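Local coordinates for alternansucrase (Leuconostoc mesenteroides, PDB 6HVG), which belongs to glycoside hydrolase family 70 and carries, besides its TIM-barrel-type domain, repeats of the choline-binding type, at residues V272-A280 with G299-V307; R1115-A1123 with Y1132-N1140. One frame throughout, in Å; residues are numbered along the deposited sequence.

How the contacts relate
Two contacts in one chain illustrate how a loop or turn can be fixed against a regular element in quite different folds. Contact 1 comes first along the chain and lies in the choline-binding-type repeats, where its segments include strand 277-279 and the end of strand 296-300 with the turn after it, in one four-stranded antiparallel sheet with strand 286-293 between them. Contact 2 follows in the family 70 region, at the start of helix 1135-1147, which lies on the connection between neighbouring parallel strands 1081-1083 and 1151-1156. They share no sheet or helix. Their centres are 81 Å apart, their nearest atoms about 58 Å, on opposite sides of the chain's centre, so each is a separate piece of local packing.

Contact 1: V272-A280 with G299-V307; sequences VNNKRIYFA and GRDANGNQV
Arg300, in the last strand of a four-stranded antiparallel sheet in the choline-binding-type repeats, meets Arg276 directly, side chain to side chain, over one side of strand 286-293, which lies between their strands. Its chain, bent at chi2 and chi3, runs past the Arg276 backbone and turns one guanidinium face to Arg276 CD, which is 4.0 Å from Arg300 NH1. The two guanidinium planes stand 79° apart, and both arginines share the Glu291 carboxylate in salt bridges; Arg276 also pairs with Asp271. A type I turn from Asp301 to Gly304 then carries the chain alongside 275-277. Ala302 O lies near Ile277 CG2, and Asn303 O faces the aliphatic stem of Lys275, whose CD is 3.2 Å away. At Gly304 the backbone takes up a positive phi, and its CA packs 3.4 Å from Ile277 CG1. The side chain of Ile277 reaches there because chi1 of -57° sets CG1 beside its own backbone N. Next, Gly304 O accepts the hydrogen bond that joins the segments, from Arg276 N at 3.1 Å and nearly straight (165°). Asn305 flanks the end of Lys275, and just after the turn Asn305 O accepts from Asp301 N at 2.9 Å.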
loop_
_atom_site.group_PDB
_atom_site.type_symbol
_atom_site.label_atom_id
_atom_site.label_comp_id
_atom_site.label_asym_id
_atom_site.label_seq_id
_atom_site.Cartn_x
_atom_site.Cartn_y
_atom_site.Cartn_z
ATOM N N VAL A 272 -37.755 39.847 7.760
ATOM C CA VAL A 272 -39.027 39.167 7.964
ATOM C C VAL A 272 -39.522 39.602 9.310
ATOM O O VAL A 272 -38.765 39.604 10.260
ATOM C CB VAL A 272 -38.861 37.641 8.019
ATOM C CG1 VAL A 272 -40.216 36.946 7.903
ATOM C CG2 VAL A 272 -37.897 37.195 6.938
ATOM N N ASN A 273 -40.807 39.903 9.391
ATOM C CA ASN A 273 -41.398 40.590 10.540
ATOM C C ASN A 273 -40.787 41.991 10.695
ATOM O O ASN A 273 -40.400 42.615 9.704
ATOM C CB ASN A 273 -41.330 39.753 11.840
ATOM C CG ASN A 273 -42.002 38.385 11.705
ATOM O OD1 ASN A 273 -42.892 38.167 10.868
ATOM N ND2 ASN A 273 -41.569 37.449 12.537
ATOM N N ASN A 274 -40.718 42.503 11.916
ATOM C CA ASN A 274 -39.967 43.723 12.150
ATOM C C ASN A 274 -38.470 43.439 11.964
ATOM O O ASN A 274 -37.731 44.243 11.400
ATOM C CB ASN A 274 -40.250 44.219 13.566
ATOM C CG ASN A 274 -39.645 45.576 13.839
ATOM O OD1 ASN A 274 -38.504 45.833 13.483
ATOM N ND2 ASN A 274 -40.407 46.452 14.483
ATOM N N LYS A 275 -38.074 42.231 12.339
ATOM C CA LYS A 275 -36.685 41.859 12.579
ATOM C C LYS A 275 -35.896 41.603 11.287
ATOM O O LYS A 275 -36.434 41.571 10.164
ATOM C CB LYS A 275 -36.661 40.582 13.451
ATOM C CG LYS A 275 -37.808 40.554 14.467
ATOM C CD LYS A 275 -37.562 39.727 15.706
ATOM C CE LYS A 275 -38.792 39.762 16.613
ATOM N NZ LYS A 275 -38.488 39.196 17.958
ATOM N N ARG A 276 -34.600 41.414 11.486
ATOM C CA ARG A 276 -33.639 41.105 10.425
ATOM C C ARG A 276 -32.783 39.894 10.790
ATOM O O ARG A 276 -32.040 39.968 11.744
ATOM C CB ARG A 276 -32.733 42.316 10.244
ATOM C CG ARG A 276 -31.687 42.185 9.143
ATOM C CD ARG A 276 -31.151 43.557 8.783
ATOM N NE ARG A 276 -30.163 43.510 7.710
ATOM C CZ ARG A 276 -30.445 43.424 6.417
ATOM N NH1 ARG A 276 -31.702 43.354 5.992
ATOM N NH2 ARG A 276 -29.452 43.401 5.541
ATOM N N ILE A 277 -32.911 38.787 10.061
ATOM C CA ILE A 277 -32.255 37.545 10.441
ATOM C C ILE A 277 -31.303 37.047 9.368
ATOM O O ILE A 277 -31.645 37.040 8.193
ATOM C CB ILE A 277 -33.306 36.427 10.614
ATOM C CG1 ILE A 277 -34.365 36.813 11.643
ATOM C CG2 ILE A 277 -32.665 35.103 11.030
ATOM C CD1 ILE A 277 -35.640 35.999 11.557
ATOM N N TYR A 278 -30.149 36.553 9.773
ATOM C CA TYR A 278 -29.218 35.990 8.824
ATOM C C TYR A 278 -29.462 34.498 8.783
ATOM O O TYR A 278 -29.710 33.868 9.822
ATOM C CB TYR A 278 -27.779 36.275 9.226
ATOM C CG TYR A 278 -26.787 35.940 8.148
ATOM C CD1 TYR A 278 -26.189 34.675 8.056
ATOM C CD2 TYR A 278 -26.452 36.888 7.206
ATOM C CE1 TYR A 278 -25.271 34.392 7.048
ATOM C CE2 TYR A 278 -25.545 36.616 6.195
ATOM C CZ TYR A 278 -24.951 35.378 6.130
ATOM O OH TYR A 278 -24.051 35.132 5.140
ATOM N N PHE A 279 -29.393 33.935 7.583
ATOM C CA PHE A 279 -29.574 32.507 7.405
ATOM C C PHE A 279 -28.323 31.892 6.834
ATOM O O PHE A 279 -27.720 32.452 5.916
ATOM C CB PHE A 279 -30.759 32.238 6.492
ATOM C CG PHE A 279 -32.056 32.714 7.058
ATOM C CD1 PHE A 279 -32.802 31.880 7.855
ATOM C CD2 PHE A 279 -32.513 34.007 6.823
ATOM C CE1 PHE A 279 -33.984 32.312 8.409
ATOM C CE2 PHE A 279 -33.706 34.449 7.369
ATOM C CZ PHE A 279 -34.441 33.598 8.174
ATOM N N ALA A 280 -27.942 30.734 7.363
ATOM C CA ALA A 280 -26.657 30.116 7.045
ATOM C C ALA A 280 -26.499 29.654 5.582
ATOM O O ALA A 280 -27.485 29.334 4.921
ATOM C CB ALA A 280 -26.420 28.948 7.975
ATOM N N GLY A 299 -24.038 43.796 15.398
ATOM C CA GLY A 299 -24.319 42.378 15.628
ATOM C C GLY A 299 -25.809 42.111 15.603
ATOM O O GLY A 299 -26.614 42.881 16.131
ATOM N N ARG A 300 -26.162 40.996 14.983
ATOM C CA ARG A 300 -27.531 40.554 14.864
ATOM C C ARG A 300 -27.614 39.156 15.436
ATOM O O ARG A 300 -26.793 38.303 15.089
ATOM C CB ARG A 300 -27.896 40.514 13.376
ATOM C CG ARG A 300 -29.390 40.553 13.077
ATOM C CD ARG A 300 -30.013 41.895 13.380
ATOM N NE ARG A 300 -29.407 42.995 12.650
ATOM C CZ ARG A 300 -29.932 44.216 12.575
ATOM N NH1 ARG A 300 -29.290 45.153 11.884
ATOM N NH2 ARG A 300 -31.083 44.511 13.184
ATOM N N ASP A 301 -28.594 38.911 16.311
ATOM C CA ASP A 301 -28.706 37.590 16.937
ATOM C C ASP A 301 -29.515 36.595 16.072
ATOM O O ASP A 301 -29.832 36.872 14.905
ATOM C CB ASP A 301 -29.207 37.676 18.399
ATOM C CG ASP A 301 -30.671 38.011 18.523
ATOM O OD1 ASP A 301 -31.470 37.547 17.685
ATOM O OD2 ASP A 301 -31.031 38.707 19.507
ATOM N N ALA A 302 -29.793 35.420 16.634
ATOM C CA ALA A 302 -30.504 34.358 15.923
ATOM C C ALA A 302 -31.986 34.723 15.679
ATOM O O ALA A 302 -32.599 34.268 14.706
ATOM C CB ALA A 302 -30.399 33.042 16.689
ATOM N N ASN A 303 -32.553 35.531 16.559
ATOM C CA ASN A 303 -33.947 35.983 16.415
ATOM C C ASN A 303 -34.151 37.175 15.467
ATOM O O ASN A 303 -35.292 37.581 15.209
ATOM C CB ASN A 303 -34.522 36.340 17.793
ATOM C CG ASN A 303 -34.648 35.135 18.709
ATOM O OD1 ASN A 303 -34.695 33.989 18.261
ATOM N ND2 ASN A 303 -34.710 35.395 20.007
ATOM N N GLY A 304 -33.061 37.735 14.953
ATOM C CA GLY A 304 -33.141 38.912 14.086
ATOM C C GLY A 304 -33.091 40.237 14.822
ATOM O O GLY A 304 -33.157 41.297 14.200
ATOM N N ASN A 305 -32.983 40.179 16.147
ATOM C CA ASN A 305 -32.835 41.382 16.972
ATOM C C ASN A 305 -31.378 41.805 17.108
ATOM O O ASN A 305 -30.473 40.956 17.269
ATOM C CB ASN A 305 -33.412 41.145 18.376
ATOM C CG ASN A 305 -34.934 41.093 18.381
ATOM O OD1 ASN A 305 -35.583 41.914 17.731
ATOM N ND2 ASN A 305 -35.510 40.141 19.119
ATOM N N GLN A 306 -31.163 43.120 17.077
ATOM C CA GLN A 306 -29.831 43.661 17.284
ATOM C C GLN A 306 -29.356 43.332 18.694
ATOM O O GLN A 306 -30.177 43.190 19.608
ATOM C CB GLN A 306 -29.799 45.165 17.066
ATOM C CG GLN A 306 -28.383 45.717 16.975
ATOM C CD GLN A 306 -28.324 47.188 16.595
ATOM O OE1 GLN A 306 -29.344 47.821 16.315
ATOM N NE2 GLN A 306 -27.116 47.738 16.582
ATOM N N VAL A 307 -28.032 43.180 18.857
ATOM C CA VAL A 307 -27.444 42.822 20.160
ATOM C C VAL A 307 -26.879 44.067 20.843
ATOM O O VAL A 307 -26.094 44.830 20.264
ATOM C CB VAL A 307 -26.380 41.691 20.085
ATOM C CG1 VAL A 307 -26.896 40.503 19.301
ATOM C CG2 VAL A 307 -25.087 42.181 19.470
#

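Contact 2: R1115-A1123 with Y1132-N1140; sequences RYDLGFNKA and YGTDQDLRN
Asp1135 OD2 is gripped end-on by two nitrogens of Arg1139, NH1 at 2.8 Å and NH2 at 3.2 Å, both reaching it from the same face of the carboxylate. This salt bridge spans the first turn of helix 1135-1147, which belongs to a beta-alpha-beta crossover of the TIM-barrel-type fold. The backbone sets Asp1135 CB over the Phe1120 face as a CH-pi contact, 4.2 Å from the ring centroid. A chi1 of 60° then swings the carboxylate across toward CD2 and CE2 of that ring, with OD2 3.3 Å from Phe1120 CE2. Carboxylate and ring planes are inclined by 43°; Tyr1203 stacks on the same ring. The helix begins with a capping box: Asp1137 N donates to Thr1134 OG1 at 3.2 Å, and Thr1134 N donates in turn to Asp1137 OD2. Just beside this cap, Asp1135 N makes a weak hydrogen bond to Gly1119 O. In the loop of that carbonyl, Asp1117 OD1 receives Gly1119 N in an Asx turn and also Phe1120 N, which completes an Asx motif. One turn into the helix, Leu1138 meets Leu1118 of the loop, and Phe603 of helix 603-608 packs against both; CD2 of Leu1118 lies 3.7 Å from CD2 of Leu1138.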
loop_
_atom_site.group_PDB
_atom_site.type_symbol
_atom_site.label_atom_id
_atom_site.label_comp_id
_atom_site.label_asym_id
_atom_site.label_seq_id
_atom_site.Cartn_x
_atom_site.Cartn_y
_atom_site.Cartn_z
ATOM N N ARG A 1115 12.499 -20.613 6.206
ATOM C CA ARG A 1115 12.989 -20.453 4.827
ATOM C C ARG A 1115 13.393 -21.785 4.190
ATOM O O ARG A 1115 13.433 -21.891 2.962
ATOM C CB ARG A 1115 14.178 -19.518 4.780
ATOM C CG ARG A 1115 13.947 -18.213 5.503
ATOM C CD ARG A 1115 14.932 -17.143 5.108
ATOM N NE ARG A 1115 16.281 -17.589 5.322
ATOM C CZ ARG A 1115 17.337 -16.951 4.850
ATOM N NH1 ARG A 1115 17.195 -15.824 4.162
ATOM N NH2 ARG A 1115 18.542 -17.444 5.084
ATOM N N TYR A 1116 13.710 -22.789 5.007
ATOM C CA TYR A 1116 14.219 -24.041 4.503
ATOM C C TYR A 1116 13.179 -25.164 4.445
ATOM O O TYR A 1116 13.476 -26.240 3.914
ATOM C CB TYR A 1116 15.388 -24.492 5.353
ATOM C CG TYR A 1116 16.618 -23.640 5.207
ATOM C CD1 TYR A 1116 16.758 -22.476 5.932
ATOM C CD2 TYR A 1116 17.663 -24.035 4.382
ATOM C CE1 TYR A 1116 17.892 -21.695 5.821
ATOM C CE2 TYR A 1116 18.808 -23.270 4.265
ATOM C CZ TYR A 1116 18.914 -22.097 4.990
ATOM O OH TYR A 1116 20.047 -21.333 4.859
ATOM N N ASP A 1117 11.985 -24.941 4.997
ATOM C CA ASP A 1117 10.901 -25.926 4.935
ATOM C C ASP A 1117 10.133 -25.739 3.633
ATOM O O ASP A 1117 9.329 -24.810 3.495
ATOM C CB ASP A 1117 9.965 -25.749 6.122
ATOM C CG ASP A 1117 8.939 -26.849 6.244
ATOM O OD1 ASP A 1117 8.745 -27.598 5.288
ATOM O OD2 ASP A 1117 8.289 -26.956 7.303
ATOM N N LEU A 1118 10.368 -26.640 2.676
ATOM C CA LEU A 1118 9.701 -26.599 1.369
ATOM C C LEU A 1118 8.608 -27.689 1.215
ATOM O O LEU A 1118 8.205 -28.033 0.100
ATOM C CB LEU A 1118 10.748 -26.720 0.269
ATOM C CG LEU A 1118 11.544 -25.419 -0.005
ATOM C CD1 LEU A 1118 12.665 -25.201 0.997
ATOM C CD2 LEU A 1118 12.107 -25.393 -1.418
ATOM N N GLY A 1119 8.111 -28.190 2.342
ATOM C CA GLY A 1119 7.012 -29.143 2.347
ATOM C C GLY A 1119 7.316 -30.460 3.051
ATOM O O GLY A 1119 6.672 -31.465 2.768
ATOM N N PHE A 1120 8.231 -30.438 4.024
ATOM C CA PHE A 1120 8.588 -31.659 4.733
ATOM C C PHE A 1120 7.482 -32.125 5.658
ATOM O O PHE A 1120 6.623 -31.347 6.055
ATOM C CB PHE A 1120 9.860 -31.480 5.551
ATOM C CG PHE A 1120 11.080 -31.174 4.728
ATOM C CD1 PHE A 1120 11.593 -29.897 4.695
ATOM C CD2 PHE A 1120 11.723 -32.168 3.993
ATOM C CE1 PHE A 1120 12.721 -29.604 3.955
ATOM C CE2 PHE A 1120 12.858 -31.882 3.247
ATOM C CZ PHE A 1120 13.350 -30.591 3.222
ATOM N N ASN A 1121 7.517 -33.409 5.991
ATOM C CA ASN A 1121 6.564 -33.988 6.918
ATOM C C ASN A 1121 6.710 -33.417 8.341
ATOM O O ASN A 1121 7.790 -32.977 8.742
ATOM C CB ASN A 1121 6.743 -35.511 6.963
ATOM C CG ASN A 1121 6.346 -36.209 5.663
ATOM O OD1 ASN A 1121 5.815 -35.598 4.725
ATOM N ND2 ASN A 1121 6.584 -37.503 5.626
ATOM N N LYS A 1122 5.614 -33.417 9.096
ATOM C CA LYS A 1122 5.680 -33.102 10.514
ATOM C C LYS A 1122 6.642 -34.087 11.155
ATOM O O LYS A 1122 6.926 -35.140 10.576
ATOM C CB LYS A 1122 4.306 -33.230 11.162
ATOM C CG LYS A 1122 3.307 -32.171 10.727
ATOM C CD LYS A 1122 1.958 -32.348 11.418
ATOM C CE LYS A 1122 0.762 -31.971 10.538
ATOM N NZ LYS A 1122 -0.350 -32.955 10.744
ATOM N N ALA A 1123 7.155 -33.747 12.335
ATOM C CA ALA A 1123 8.122 -34.627 13.030
ATOM C C ALA A 1123 7.482 -35.949 13.480
ATOM O O ALA A 1123 8.173 -36.962 13.619
ATOM C CB ALA A 1123 8.768 -33.909 14.208
ATOM N N TYR A 1132 1.570 -26.135 -2.604
ATOM C CA TYR A 1132 2.016 -26.754 -3.849
ATOM C C TYR A 1132 2.415 -28.248 -3.707
ATOM O O TYR A 1132 2.729 -28.887 -4.704
ATOM C CB TYR A 1132 3.162 -25.904 -4.439
ATOM C CG TYR A 1132 2.822 -24.415 -4.508
ATOM C CD1 TYR A 1132 1.844 -23.938 -5.387
ATOM C CD2 TYR A 1132 3.445 -23.492 -3.670
ATOM C CE1 TYR A 1132 1.521 -22.590 -5.437
ATOM C CE2 TYR A 1132 3.121 -22.139 -3.710
ATOM C CZ TYR A 1132 2.159 -21.695 -4.586
ATOM O OH TYR A 1132 1.828 -20.352 -4.609
ATOM N N GLY A 1133 2.372 -28.784 -2.483
ATOM C CA GLY A 1133 2.649 -30.197 -2.242
ATOM C C GLY A 1133 3.841 -30.444 -1.341
ATOM O O GLY A 1133 4.439 -29.519 -0.820
ATOM N N THR A 1134 4.183 -31.715 -1.167
ATOM C CA THR A 1134 5.291 -32.113 -0.299
ATOM C C THR A 1134 6.654 -31.788 -0.915
ATOM O O THR A 1134 6.725 -31.335 -2.059
ATOM C CB THR A 1134 5.220 -33.614 0.059
ATOM O OG1 THR A 1134 5.447 -34.412 -1.106
ATOM C CG2 THR A 1134 3.848 -33.948 0.670
ATOM N N ASP A 1135 7.725 -32.012 -0.153
ATOM C CA ASP A 1135 9.085 -31.838 -0.676
ATOM C C ASP A 1135 9.405 -32.841 -1.780
ATOM O O ASP A 1135 10.107 -32.501 -2.733
ATOM C CB ASP A 1135 10.138 -31.919 0.434
ATOM C CG ASP A 1135 10.130 -33.244 1.165
ATOM O OD1 ASP A 1135 9.069 -33.581 1.720
ATOM O OD2 ASP A 1135 11.184 -33.935 1.199
ATOM N N GLN A 1136 8.905 -34.072 -1.661
ATOM C CA GLN A 1136 9.061 -35.058 -2.740
ATOM C C GLN A 1136 8.322 -34.604 -4.003
ATOM O O GLN A 1136 8.848 -34.738 -5.105
ATOM C CB GLN A 1136 8.583 -36.447 -2.317
ATOM C CG GLN A 1136 8.985 -37.563 -3.280
ATOM C CD GLN A 1136 10.488 -37.839 -3.270
ATOM O OE1 GLN A 1136 11.035 -38.277 -2.252
ATOM N NE2 GLN A 1136 11.162 -37.583 -4.402
ATOM N N ASP A 1137 7.124 -34.038 -3.843
ATOM C CA ASP A 1137 6.380 -33.543 -4.998
ATOM C C ASP A 1137 7.196 -32.511 -5.777
ATOM O O ASP A 1137 7.157 -32.487 -7.012
ATOM C CB ASP A 1137 5.043 -32.933 -4.578
ATOM C CG ASP A 1137 4.047 -33.962 -4.096
ATOM O OD1 ASP A 1137 4.062 -35.105 -4.600
ATOM O OD2 ASP A 1137 3.219 -33.615 -3.225
ATOM N N LEU A 1138 7.933 -31.672 -5.048
ATOM C CA LEU A 1138 8.771 -30.638 -5.653
ATOM C C LEU A 1138 9.968 -31.248 -6.396
ATOM O O LEU A 1138 10.259 -30.878 -7.533
ATOM C CB LEU A 1138 9.249 -29.653 -4.583
ATOM C CG LEU A 1138 10.250 -28.577 -5.007
ATOM C CD1 LEU A 1138 9.738 -27.714 -6.150
ATOM C CD2 LEU A 1138 10.588 -27.722 -3.801
ATOM N N ARG A 1139 10.652 -32.183 -5.748
ATOM C CA ARG A 1139 11.776 -32.865 -6.382
ATOM C C ARG A 1139 11.327 -33.629 -7.635
ATOM O O ARG A 1139 12.038 -33.652 -8.631
ATOM C CB ARG A 1139 12.486 -33.785 -5.384
ATOM C CG ARG A 1139 13.254 -33.019 -4.302
ATOM C CD ARG A 1139 14.220 -33.909 -3.531
ATOM N NE ARG A 1139 13.503 -34.956 -2.798
ATOM C CZ ARG A 1139 12.963 -34.819 -1.590
ATOM N NH1 ARG A 1139 13.049 -33.683 -0.920
ATOM N NH2 ARG A 1139 12.319 -35.830 -1.050
ATOM N N ASN A 1140 10.143 -34.228 -7.595
ATOM C CA ASN A 1140 9.592 -34.912 -8.765
ATOM C C ASN A 1140 9.233 -33.921 -9.870
ATOM O O ASN A 1140 9.431 -34.184 -11.052
ATOM C CB ASN A 1140 8.343 -35.754 -8.400
ATOM C CG ASN A 1140 8.667 -36.939 -7.503
ATOM O OD1 ASN A 1140 9.835 -37.238 -7.224
ATOM N ND2 ASN A 1140 7.630 -37.594 -7.013
#